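Local coordinates for protein DNA-binding response regulator, merR family (Colwellia psychrerythraea, PDB 3CNB) that probably acts as a DNA-binding response regulator, of which this chain is the receiver domain, the part predicted to take up phosphate on an aspartate, at residues A[16-19]-A[20-24]; A[40-43]-A[44-47]; A[66-69]-A[70-73]; A[72-75]-A[76-80]; A[117-120]-A[121-125]. All coordinates share one frame; numbering follows the deposited sequence.

Interaction 1 (A[16-19]-A[20-24]); sequences DDKE and FADML
Phe20, in the first turn of helix 18-31, gives its amide to the carboxylate of Asp17. The bond from Phe20 N to Asp17 OD1 is straight, at 177°, but weak because it is 3.5 Å long. With CG of Asp17 anti to the backbone N (chi1 -172°), the carboxylate swings over the start of the helix and also packs on Phe20, Asp17 CG lying 3.7 Å from Phe20 CB. The Phe20 ring leads away, to Phe117 and Met90. Ala21 N makes the first helical bond, to Asp17 O at 2.8 Å. At Asp22 the backbone N reaches Lys18 O at 3.0 Å, and the carboxylate forms a salt bridge in which Lys18 NZ stands 3.1 Å from Asp22 OD2, on the syn lone pair. The lysine chain, bent at chi2 (-85°), brings its CD alongside the same oxygen. An alanine in place of Asp22 would probably leave the Lys18 ammonium without its charged mate and less firmly placed. Met23 N follows with a bond to Glu19 O at 3.1 Å. This is an N-capped first turn with an i to i+4 salt bridge, opening the helix of the beta-alpha-beta unit of strands 10-14 and 36-40 in a CheY-like receiver fold.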
loop_
_atom_site.group_PDB
_atom_site.type_symbol
_atom_site.label_atom_id
_atom_site.label_comp_id
_atom_site.label_asym_id
_atom_site.label_seq_id
_atom_site.Cartn_x
_atom_site.Cartn_y
_atom_site.Cartn_z
ATOM N N ASP A 16 -0.453 7.745 -7.839
ATOM C CA ASP A 16 -0.750 8.902 -8.672
ATOM C C ASP A 16 -1.580 8.681 -9.905
ATOM O O ASP A 16 -2.064 9.613 -10.468
ATOM C CB ASP A 16 0.442 9.831 -8.946
ATOM C CG ASP A 16 1.617 9.124 -9.508
ATOM O OD1 ASP A 16 1.491 7.936 -9.730
ATOM O OD2 ASP A 16 2.653 9.716 -9.729
ATOM N N ASP A 17 -1.754 7.431 -10.302
ATOM C CA ASP A 17 -2.649 7.075 -11.403
ATOM C C ASP A 17 -4.082 7.091 -10.882
ATOM O O ASP A 17 -4.485 6.204 -10.135
ATOM C CB ASP A 17 -2.264 5.704 -11.965
ATOM C CG ASP A 17 -3.011 5.332 -13.244
ATOM O OD1 ASP A 17 -4.098 5.872 -13.539
ATOM O OD2 ASP A 17 -2.495 4.451 -13.958
ATOM N N LYS A 18 -4.848 8.094 -11.307
ATOM C CA LYS A 18 -6.212 8.329 -10.841
ATOM C C LYS A 18 -7.197 7.202 -11.163
ATOM O O LYS A 18 -7.952 6.782 -10.288
ATOM C CB LYS A 18 -6.742 9.638 -11.425
ATOM C CG LYS A 18 -7.509 10.510 -10.451
ATOM C CD LYS A 18 -8.974 10.134 -10.330
ATOM C CE LYS A 18 -9.734 11.195 -9.539
ATOM N NZ LYS A 18 -11.135 10.796 -9.259
ATOM N N GLU A 19 -7.196 6.738 -12.413
ATOM C CA GLU A 19 -8.121 5.699 -12.866
ATOM C C GLU A 19 -7.891 4.395 -12.114
ATOM O O GLU A 19 -8.845 3.746 -11.685
ATOM C CB GLU A 19 -7.957 5.457 -14.365
ATOM C CG GLU A 19 -8.779 6.375 -15.265
ATOM C CD GLU A 19 -8.837 5.857 -16.705
ATOM O OE1 GLU A 19 -8.655 6.668 -17.642
ATOM O OE2 GLU A 19 -9.053 4.633 -16.898
ATOM N N PHE A 20 -6.613 4.033 -11.968
ATOM C CA PHE A 20 -6.197 2.862 -11.208
ATOM C C PHE A 20 -6.484 2.997 -9.707
ATOM O O PHE A 20 -6.947 2.039 -9.077
ATOM C CB PHE A 20 -4.714 2.542 -11.436
ATOM C CG PHE A 20 -4.264 1.295 -10.728
ATOM C CD1 PHE A 20 -4.776 0.040 -11.100
ATOM C CD2 PHE A 20 -3.367 1.373 -9.661
ATOM C CE1 PHE A 20 -4.375 -1.111 -10.409
ATOM C CE2 PHE A 20 -2.956 0.234 -8.973
ATOM C CZ PHE A 20 -3.456 -1.011 -9.339
ATOM N N ALA A 21 -6.223 4.179 -9.146
ATOM C CA ALA A 21 -6.507 4.445 -7.736
ATOM C C ALA A 21 -7.986 4.308 -7.410
ATOM O O ALA A 21 -8.334 3.881 -6.305
ATOM C CB ALA A 21 -6.001 5.841 -7.318
ATOM N N ASP A 22 -8.849 4.673 -8.362
ATOM C CA ASP A 22 -10.302 4.592 -8.165
ATOM C C ASP A 22 -10.767 3.144 -8.298
ATOM O O ASP A 22 -11.730 2.738 -7.650
ATOM C CB ASP A 22 -11.066 5.462 -9.181
ATOM C CG ASP A 22 -10.856 6.977 -8.975
ATOM O OD1 ASP A 22 -10.160 7.398 -8.022
ATOM O OD2 ASP A 22 -11.392 7.750 -9.804
ATOM N N MET A 23 -10.082 2.383 -9.152
ATOM C CA MET A 23 -10.397 0.966 -9.368
ATOM C C MET A 23 -9.979 0.119 -8.170
ATOM O O MET A 23 -10.774 -0.683 -7.659
ATOM C CB MET A 23 -9.758 0.438 -10.662
ATOM C CG MET A 23 -9.586 -1.092 -10.698
ATOM S SD MET A 23 -8.976 -1.764 -12.243
ATOM C CE MET A 23 -10.149 -0.945 -13.362
ATOM N N LEU A 24 -8.738 0.311 -7.719
ATOM C CA LEU A 24 -8.257 -0.317 -6.486
ATOM C C LEU A 24 -9.133 0.035 -5.290
ATOM O O LEU A 24 -9.414 -0.812 -4.445
ATOM C CB LEU A 24 -6.796 0.074 -6.222
ATOM C CG LEU A 24 -6.079 -0.583 -5.037
ATOM C CD1 LEU A 24 -6.100 -2.105 -5.141
ATOM C CD2 LEU A 24 -4.663 -0.087 -4.946
#

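Interaction 2 (A[40-43]-A[44-47]); sequences AYNP and FDAG
Asn42 and Asp45 meet across the first turn of helix 43-52, and the asparagine is most easily followed outward from its backbone. Its chi1 of 61° sets CG between the backbone N and the carbonyl carbon, which folds the amide back over the helix start. Asn42 CG lies 3.5 Å from Asp45 OD2. Beyond it the amide splits its two ends between backbone and side chain. Asn42 OD1 accepts from Asp45 N at 2.9 Å in a nearly straight bond (173°), the donor tilted out of the carbonyl plane of the amide. Asn42 ND2 turns to the carboxylate and gives a weak, bent bond to Asp45 OD2 at 2.8 Å, with the amide and carboxylate planes 46° apart. Asn42 is thus the N-cap residue of the helix that follows strand 36-40 in the CheY-like receiver fold, and the cap is supplemented by a weak side-chain bond to the third residue after it. A leucine here would probably leave Asp45 N without its capping acceptor and Asp45 OD2 without the amide donor. The same OD2 accepts from a water at 2.7 Å, and that water takes the hydrogen of Tyr41 N, linking the carboxylate to the backbone just past the strand. Asn42 O accepts from Ala46 N, and Pro43 O from Gly47 N, as the regular helix bonds begin. Beneath this polar layer the methyl of Ala40 packs against the backbone of the turn, Ala40 CB standing 3.4 Å from Ala46 N and 4.1 Å from Ala46 CB.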
loop_
_atom_site.group_PDB
_atom_site.type_symbol
_atom_site.label_atom_id
_atom_site.label_comp_id
_atom_site.label_asym_id
_atom_site.label_seq_id
_atom_site.Cartn_x
_atom_site.Cartn_y
_atom_site.Cartn_z
ATOM N N ALA A 40 -4.124 8.956 -1.425
ATOM C CA ALA A 40 -3.174 10.032 -1.545
ATOM C C ALA A 40 -2.609 9.995 -2.969
ATOM O O ALA A 40 -1.976 9.008 -3.389
ATOM C CB ALA A 40 -2.102 9.873 -0.518
ATOM N N TYR A 41 -2.870 11.072 -3.719
ATOM C CA TYR A 41 -2.531 11.153 -5.138
ATOM C C TYR A 41 -1.163 11.727 -5.393
ATOM O O TYR A 41 -0.705 11.742 -6.532
ATOM C CB TYR A 41 -3.549 12.024 -5.887
ATOM C CG TYR A 41 -4.927 11.415 -6.040
ATOM C CD1 TYR A 41 -5.148 10.337 -6.894
ATOM C CD2 TYR A 41 -6.012 11.930 -5.338
ATOM C CE1 TYR A 41 -6.424 9.781 -7.034
ATOM C CE2 TYR A 41 -7.280 11.387 -5.472
ATOM C CZ TYR A 41 -7.478 10.315 -6.318
ATOM O OH TYR A 41 -8.747 9.793 -6.444
ATOM N N ASN A 42 -0.511 12.213 -4.345
ATOM C CA ASN A 42 0.777 12.885 -4.508
ATOM C C ASN A 42 1.604 12.667 -3.252
ATOM O O ASN A 42 1.023 12.303 -2.237
ATOM C CB ASN A 42 0.562 14.386 -4.786
ATOM C CG ASN A 42 -0.148 15.096 -3.658
ATOM O OD1 ASN A 42 0.383 15.241 -2.552
ATOM N ND2 ASN A 42 -1.363 15.566 -3.939
ATOM N N PRO A 43 2.938 12.916 -3.299
ATOM C CA PRO A 43 3.777 12.619 -2.123
ATOM C C PRO A 43 3.430 13.353 -0.818
ATOM O O PRO A 43 3.595 12.768 0.259
ATOM C CB PRO A 43 5.192 12.981 -2.589
ATOM C CG PRO A 43 5.125 13.014 -4.086
ATOM C CD PRO A 43 3.741 13.456 -4.417
ATOM N N PHE A 44 2.962 14.604 -0.891
ATOM C CA PHE A 44 2.671 15.371 0.327
ATOM C C PHE A 44 1.474 14.771 1.033
ATOM O O PHE A 44 1.486 14.565 2.261
ATOM C CB PHE A 44 2.385 16.864 0.040
ATOM C CG PHE A 44 1.975 17.634 1.266
ATOM C CD1 PHE A 44 2.934 18.266 2.059
ATOM C CD2 PHE A 44 0.626 17.710 1.651
ATOM C CE1 PHE A 44 2.559 18.975 3.211
ATOM C CE2 PHE A 44 0.237 18.389 2.791
ATOM C CZ PHE A 44 1.207 19.041 3.584
ATOM N N ASP A 45 0.436 14.524 0.239
ATOM C CA ASP A 45 -0.784 13.908 0.715
ATOM C C ASP A 45 -0.486 12.538 1.313
ATOM O O ASP A 45 -1.054 12.189 2.350
ATOM C CB ASP A 45 -1.823 13.835 -0.400
ATOM C CG ASP A 45 -2.436 15.210 -0.734
ATOM O OD1 ASP A 45 -2.235 16.172 0.029
ATOM O OD2 ASP A 45 -3.136 15.329 -1.766
ATOM N N ALA A 46 0.440 11.795 0.701
ATOM C CA ALA A 46 0.907 10.513 1.278
ATOM C C ALA A 46 1.494 10.700 2.676
ATOM O O ALA A 46 1.087 10.003 3.615
ATOM C CB ALA A 46 1.895 9.839 0.354
ATOM N N GLY A 47 2.398 11.681 2.829
ATOM C CA GLY A 47 2.991 11.997 4.139
ATOM C C GLY A 47 1.955 12.399 5.166
ATOM O O GLY A 47 1.990 11.965 6.320
HETATM O O HOH W 1 -4.574 13.235 -2.741
#

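Interaction 3 (A[66-69]-A[70-73]); sequences GMDG and FSIC
Met67 meets Ile72 with its sulfur, Met67 SD lying 4.0 Å from Ile72 CG1, and the two side chains cross at about a right angle. A chi1 of 78° tucks Met67 CG between its own N and C before the chain runs out extended, which carries the sulfur down to the isoleucine; both side chains also rest on Leu60 of strand 57-61. Asp68 comes next and turns its carboxylate to the helix start. Asp68 OD2 lies 3.1 Å from Phe70 N in a bent, weak bond (125°) and 3.3 Å from Ser71 N in a straighter one, also weak (161°), so a single oxygen takes both amides. Asp68 is therefore the N-cap of helix 69-77, which leads on from the loop after strand 57-61, the strand that ends at the predicted phosphorylation site of this receiver domain. The same OD2 approaches the edge of the Phe70 ring in its plane, 3.7 Å from Phe70 CD2, while Arg101 forms a cation-pi contact with that ring. Alongside, Asp68 CG touches Ser71 CB at 3.7 Å. Gly69 opens the helix proper: its carbonyl accepts from Cys73 N, Gly69 O and Cys73 N being 2.9 Å apart, with the donor tilted from the carbonyl plane.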
loop_
_atom_site.group_PDB
_atom_site.type_symbol
_atom_site.label_atom_id
_atom_site.label_comp_id
_atom_site.label_asym_id
_atom_site.label_seq_id
_atom_site.Cartn_x
_atom_site.Cartn_y
_atom_site.Cartn_z
ATOM N N GLY A 66 8.151 11.661 -7.944
ATOM C CA GLY A 66 8.556 12.618 -6.910
ATOM C C GLY A 66 8.566 12.092 -5.480
ATOM O O GLY A 66 8.576 12.878 -4.528
ATOM N N MET A 67 8.539 10.769 -5.325
ATOM C CA MET A 67 8.789 10.148 -4.022
ATOM C C MET A 67 9.515 8.821 -4.159
ATOM O O MET A 67 9.331 8.089 -5.126
ATOM C CB MET A 67 7.520 10.031 -3.151
ATOM C CG MET A 67 6.546 8.914 -3.475
ATOM S SD MET A 67 5.552 8.389 -2.025
ATOM C CE MET A 67 5.261 6.736 -2.658
ATOM N N ASP A 68 10.353 8.530 -3.174
ATOM C CA ASP A 68 11.105 7.302 -3.143
ATOM C C ASP A 68 10.293 6.320 -2.294
ATOM O O ASP A 68 10.302 6.427 -1.081
ATOM C CB ASP A 68 12.461 7.610 -2.511
ATOM C CG ASP A 68 13.408 6.417 -2.484
ATOM O OD1 ASP A 68 14.626 6.654 -2.338
ATOM O OD2 ASP A 68 12.970 5.257 -2.577
ATOM N N GLY A 69 9.608 5.369 -2.941
ATOM C CA GLY A 69 8.777 4.357 -2.245
ATOM C C GLY A 69 9.543 3.451 -1.295
ATOM O O GLY A 69 9.014 3.000 -0.267
ATOM N N PHE A 70 10.804 3.190 -1.617
ATOM C CA PHE A 70 11.654 2.345 -0.770
ATOM C C PHE A 70 11.942 3.007 0.569
ATOM O O PHE A 70 11.849 2.381 1.638
ATOM C CB PHE A 70 12.944 2.012 -1.511
ATOM C CG PHE A 70 12.718 1.215 -2.770
ATOM C CD1 PHE A 70 12.687 -0.182 -2.732
ATOM C CD2 PHE A 70 12.517 1.857 -3.984
ATOM C CE1 PHE A 70 12.465 -0.922 -3.902
ATOM C CE2 PHE A 70 12.298 1.141 -5.145
ATOM C CZ PHE A 70 12.265 -0.252 -5.114
ATOM N N SER A 71 12.224 4.305 0.496
ATOM C CA SER A 71 12.478 5.142 1.654
ATOM C C SER A 71 11.225 5.312 2.528
ATOM O O SER A 71 11.294 5.206 3.762
ATOM C CB SER A 71 12.975 6.519 1.157
ATOM O OG SER A 71 13.939 7.049 2.039
ATOM N N ILE A 72 10.096 5.596 1.873
ATOM C CA ILE A 72 8.789 5.754 2.508
ATOM C C ILE A 72 8.402 4.472 3.267
ATOM O O ILE A 72 7.981 4.524 4.432
ATOM C CB ILE A 72 7.712 6.129 1.466
ATOM C CG1 ILE A 72 7.675 7.648 1.264
ATOM C CG2 ILE A 72 6.301 5.827 1.992
ATOM C CD1 ILE A 72 8.726 8.261 0.415
ATOM N N CYS A 73 8.580 3.326 2.616
ATOM C CA CYS A 73 8.323 2.023 3.257
ATOM C C CYS A 73 9.198 1.809 4.488
ATOM O O CYS A 73 8.718 1.402 5.545
ATOM C CB CYS A 73 8.565 0.881 2.273
ATOM S SG CYS A 73 8.186 -0.766 2.954
#

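Interaction 4 (A[72-75]-A[76-80]); sequences ICHR and IKSTP
The imidazole of His74 carries Ser78 OG over one face, 4.0 Å above the ring plane and displaced toward the rim. The guanidinium of Arg75 has Ile76 CA at its edge, near its plane, and Arg75 NH1 meets the methine of Thr79 at 3.5 Å (Thr79 CB), an approach that is oblique. A bend at chi2 (-99°) turns the arginine chain forward, toward the helix end and that threonine. Both hydroxyls close onto carbonyls of the last turn. Ser78 OG donates to His74 O at 2.6 Å from above the carbonyl plane, and Ser78 N adds a weak bond to the same oxygen, so two donors of one residue converge there. Thr79 OG1 donates to Arg75 O at 2.8 Å and lies in the carbonyl plane. On the inner side, Ile72 CG2 touches Ile76 CD1 at 3.8 Å, while Ile76 also packs on Val87 of strand 86-91. The ammonium of Lys77 leaves the turn to reach Ala83 O and Ile85 O. Serine and threonine hydroxyls here take up carbonyls at the C-terminal end of helix 69-77, where the chain passes into the loop of a beta-alpha-beta crossover between strands 57-61 and 86-91.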
loop_
_atom_site.group_PDB
_atom_site.type_symbol
_atom_site.label_atom_id
_atom_site.label_comp_id
_atom_site.label_asym_id
_atom_site.label_seq_id
_atom_site.Cartn_x
_atom_site.Cartn_y
_atom_site.Cartn_z
ATOM N N ILE A 72 10.096 5.596 1.873
ATOM C CA ILE A 72 8.789 5.754 2.508
ATOM C C ILE A 72 8.402 4.472 3.267
ATOM O O ILE A 72 7.981 4.524 4.432
ATOM C CB ILE A 72 7.712 6.129 1.466
ATOM C CG1 ILE A 72 7.675 7.648 1.264
ATOM C CG2 ILE A 72 6.301 5.827 1.992
ATOM C CD1 ILE A 72 8.726 8.261 0.415
ATOM N N CYS A 73 8.580 3.326 2.616
ATOM C CA CYS A 73 8.323 2.023 3.257
ATOM C C CYS A 73 9.198 1.809 4.488
ATOM O O CYS A 73 8.718 1.402 5.545
ATOM C CB CYS A 73 8.565 0.881 2.273
ATOM S SG CYS A 73 8.186 -0.766 2.954
ATOM N N HIS A 74 10.487 2.093 4.345
ATOM C CA HIS A 74 11.413 2.026 5.461
ATOM C C HIS A 74 10.984 2.935 6.609
ATOM O O HIS A 74 10.929 2.487 7.761
ATOM C CB HIS A 74 12.816 2.392 4.984
ATOM C CG HIS A 74 13.859 2.299 6.050
ATOM N ND1 HIS A 74 13.959 1.219 6.899
ATOM C CD2 HIS A 74 14.863 3.140 6.385
ATOM C CE1 HIS A 74 14.975 1.405 7.721
ATOM N NE2 HIS A 74 15.546 2.559 7.424
ATOM N N ARG A 75 10.644 4.191 6.302
ATOM C CA ARG A 75 10.123 5.132 7.331
ATOM C C ARG A 75 8.860 4.635 8.024
ATOM O O ARG A 75 8.723 4.824 9.225
ATOM C CB ARG A 75 9.876 6.548 6.756
ATOM C CG ARG A 75 9.277 7.581 7.748
ATOM C CD ARG A 75 7.746 7.730 7.581
ATOM N NE ARG A 75 7.151 8.621 8.584
ATOM C CZ ARG A 75 6.597 8.231 9.730
ATOM N NH1 ARG A 75 6.528 6.945 10.044
ATOM N NH2 ARG A 75 6.097 9.131 10.565
ATOM N N ILE A 76 7.925 4.045 7.274
ATOM C CA ILE A 76 6.691 3.509 7.882
ATOM C C ILE A 76 7.014 2.374 8.857
ATOM O O ILE A 76 6.574 2.384 10.006
ATOM C CB ILE A 76 5.644 3.015 6.835
ATOM C CG1 ILE A 76 5.039 4.205 6.080
ATOM C CG2 ILE A 76 4.503 2.177 7.538
ATOM C CD1 ILE A 76 4.441 3.878 4.716
ATOM N N LYS A 77 7.804 1.412 8.393
ATOM C CA LYS A 77 8.022 0.174 9.152
ATOM C C LYS A 77 9.063 0.278 10.275
ATOM O O LYS A 77 9.159 -0.623 11.108
ATOM C CB LYS A 77 8.353 -0.990 8.189
ATOM C CG LYS A 77 7.199 -1.339 7.229
ATOM C CD LYS A 77 5.969 -1.842 7.986
ATOM C CE LYS A 77 6.190 -3.208 8.667
ATOM N NZ LYS A 77 4.887 -3.687 9.218
ATOM N N SER A 78 9.836 1.364 10.314
ATOM C CA SER A 78 10.869 1.522 11.350
ATOM C C SER A 78 10.541 2.575 12.416
ATOM O O SER A 78 11.361 2.833 13.301
ATOM C CB SER A 78 12.227 1.852 10.738
ATOM O OG SER A 78 12.161 3.065 10.000
ATOM N N THR A 79 9.357 3.173 12.336
ATOM C CA THR A 79 8.932 4.205 13.284
ATOM C C THR A 79 7.846 3.600 14.142
ATOM O O THR A 79 6.883 3.049 13.603
ATOM C CB THR A 79 8.405 5.461 12.540
ATOM O OG1 THR A 79 9.427 5.964 11.673
ATOM C CG2 THR A 79 7.965 6.587 13.491
ATOM N N PRO A 80 8.008 3.676 15.482
ATOM C CA PRO A 80 7.092 3.079 16.441
ATOM C C PRO A 80 5.622 3.284 16.139
ATOM O O PRO A 80 4.852 2.320 16.198
ATOM C CB PRO A 80 7.474 3.765 17.757
ATOM C CG PRO A 80 8.950 3.981 17.608
ATOM C CD PRO A 80 9.166 4.307 16.162
#

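Interaction 5 (A[117-120]-A[121-125]); sequences FTLL and EKTIK
Thr123 and Leu119 meet on the last helix of the CheY-like receiver fold, helix 117-129, which packs against helix 18-31 and the central parallel sheet. Leu119 O is satisfied twice by the same residue. Thr123 N reaches it at 2.9 Å, nearly in line with the carbonyl bond, while Thr123 OG1 donates at 2.7 Å from 47° above the carbonyl plane. The threonine has OG1 anti to its carbonyl carbon, beside the backbone N (chi1 -58°), which aims the hydroxyl back at the preceding turn and lets both donors share one acceptor. The hydroxyl also touches the leucine side chain, Thr123 OG1 standing 3.6 Å from Leu119 CD1. Two residues earlier, Phe117 O takes the hydrogen of Glu121 N, again from above the carbonyl plane. Thr118 O is served less firmly by the backbone: Lys122 N gives it only a weak bond, at 3.4 Å. A water also donates to Thr118 O at 2.8 Å, and to Glu121 OE2, so the carboxylate is linked to the carbonyl through solvent. The other oxygen of that carboxylate pairs with Lys125 in a salt bridge along the helix. On the buried side Leu120 packs on Leu24 and Phe27 of helix 18-31, and its carbonyl accepts from Ile124 N in a nearly straight bond (172°). The branch of Ile124 presses on this same carbonyl, with Ile124 CG2 lying 3.3 Å from Leu120 O.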
loop_
_atom_site.group_PDB
_atom_site.type_symbol
_atom_site.label_atom_id
_atom_site.label_comp_id
_atom_site.label_asym_id
_atom_site.label_seq_id
_atom_site.Cartn_x
_atom_site.Cartn_y
_atom_site.Cartn_z
ATOM N N PHE A 117 -5.642 -9.310 -9.289
ATOM C CA PHE A 117 -6.659 -9.071 -8.278
ATOM C C PHE A 117 -7.171 -10.336 -7.547
ATOM O O PHE A 117 -7.640 -10.246 -6.426
ATOM C CB PHE A 117 -7.814 -8.267 -8.882
ATOM C CG PHE A 117 -7.511 -6.802 -9.044
ATOM C CD1 PHE A 117 -7.751 -5.919 -8.006
ATOM C CD2 PHE A 117 -6.991 -6.312 -10.238
ATOM C CE1 PHE A 117 -7.481 -4.562 -8.143
ATOM C CE2 PHE A 117 -6.712 -4.956 -10.392
ATOM C CZ PHE A 117 -6.957 -4.079 -9.344
ATOM N N THR A 118 -7.090 -11.501 -8.181
ATOM C CA THR A 118 -7.344 -12.776 -7.465
ATOM C C THR A 118 -6.332 -13.019 -6.329
ATOM O O THR A 118 -6.694 -13.313 -5.177
ATOM C CB THR A 118 -7.298 -13.954 -8.452
ATOM O OG1 THR A 118 -8.340 -13.781 -9.412
ATOM C CG2 THR A 118 -7.485 -15.312 -7.752
ATOM N N LEU A 119 -5.058 -12.895 -6.658
ATOM C CA LEU A 119 -4.024 -12.998 -5.634
ATOM C C LEU A 119 -4.142 -11.918 -4.532
ATOM O O LEU A 119 -4.024 -12.218 -3.344
ATOM C CB LEU A 119 -2.666 -12.962 -6.308
ATOM C CG LEU A 119 -1.409 -13.027 -5.425
ATOM C CD1 LEU A 119 -1.382 -14.266 -4.501
ATOM C CD2 LEU A 119 -0.173 -12.964 -6.310
ATOM N N LEU A 120 -4.409 -10.676 -4.928
ATOM C CA LEU A 120 -4.596 -9.595 -3.963
ATOM C C LEU A 120 -5.748 -9.824 -3.003
ATOM O O LEU A 120 -5.600 -9.597 -1.807
ATOM C CB LEU A 120 -4.764 -8.245 -4.672
ATOM C CG LEU A 120 -5.088 -7.077 -3.716
ATOM C CD1 LEU A 120 -3.824 -6.677 -2.892
ATOM C CD2 LEU A 120 -5.707 -5.865 -4.428
ATOM N N GLU A 121 -6.881 -10.282 -3.525
ATOM C CA GLU A 121 -8.053 -10.613 -2.704
ATOM C C GLU A 121 -7.692 -11.573 -1.554
ATOM O O GLU A 121 -8.012 -11.297 -0.406
ATOM C CB GLU A 121 -9.161 -11.198 -3.584
ATOM C CG GLU A 121 -10.537 -11.315 -2.906
ATOM C CD GLU A 121 -10.852 -12.709 -2.369
ATOM O OE1 GLU A 121 -12.003 -12.922 -1.925
ATOM O OE2 GLU A 121 -9.971 -13.601 -2.395
ATOM N N LYS A 122 -7.005 -12.671 -1.878
ATOM C CA LYS A 122 -6.558 -13.674 -0.896
ATOM C C LYS A 122 -5.555 -13.079 0.077
ATOM O O LYS A 122 -5.681 -13.255 1.290
ATOM C CB LYS A 122 -5.857 -14.816 -1.631
ATOM C CG LYS A 122 -5.550 -16.045 -0.787
ATOM C CD LYS A 122 -6.483 -17.162 -1.186
ATOM C CE LYS A 122 -6.039 -18.496 -0.655
ATOM N NZ LYS A 122 -6.763 -19.550 -1.399
ATOM N N THR A 123 -4.557 -12.387 -0.484
ATOM C CA THR A 123 -3.414 -11.843 0.252
ATOM C C THR A 123 -3.834 -10.837 1.299
ATOM O O THR A 123 -3.542 -11.027 2.472
ATOM C CB THR A 123 -2.379 -11.210 -0.699
ATOM O OG1 THR A 123 -1.941 -12.196 -1.634
ATOM C CG2 THR A 123 -1.168 -10.702 0.062
ATOM N N ILE A 124 -4.557 -9.795 0.894
ATOM C CA ILE A 124 -4.956 -8.754 1.848
ATOM C C ILE A 124 -5.868 -9.275 2.956
ATOM O O ILE A 124 -5.722 -8.864 4.102
ATOM C CB ILE A 124 -5.546 -7.464 1.161
ATOM C CG1 ILE A 124 -5.622 -6.302 2.164
ATOM C CG2 ILE A 124 -6.927 -7.730 0.535
ATOM C CD1 ILE A 124 -5.896 -4.933 1.516
ATOM N N LYS A 125 -6.789 -10.182 2.624
ATOM C CA LYS A 125 -7.646 -10.806 3.639
ATOM C C LYS A 125 -6.817 -11.593 4.670
ATOM O O LYS A 125 -7.005 -11.450 5.875
ATOM C CB LYS A 125 -8.675 -11.717 2.971
ATOM C CG LYS A 125 -9.761 -10.982 2.208
ATOM C CD LYS A 125 -11.091 -11.707 2.323
ATOM C CE LYS A 125 -11.199 -12.885 1.378
ATOM N NZ LYS A 125 -12.501 -13.587 1.547
HETATM O O HOH W 2 -8.825 -15.019 -4.502
#

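Three of the five contacts, interactions 1, 2 and 3, are N-caps, set by Asp17, Asn42 and Asp68. Interactions 1 and 2 touch through Tyr41, whose OH is 3.2 Å from Asp22 OD1 in a probable, weak hydrogen bond. Interaction 2 meets interaction 3 where Pro43 CB packs 3.8 Å from Met67 CB. Interactions 3 and 4 share Ile72 and Cys73 on helix 69-77, their centres about 10 Å apart. Interaction 5 joins interaction 1 through Leu24 CD1 and Leu120 CD2, 3.8 Å apart. Asp16, in the segment opening interaction 1, touches Asp61, the predicted phosphorylation site, which is unmodified here; interaction 4 lies about 24 Å from interaction 1, centre to centre.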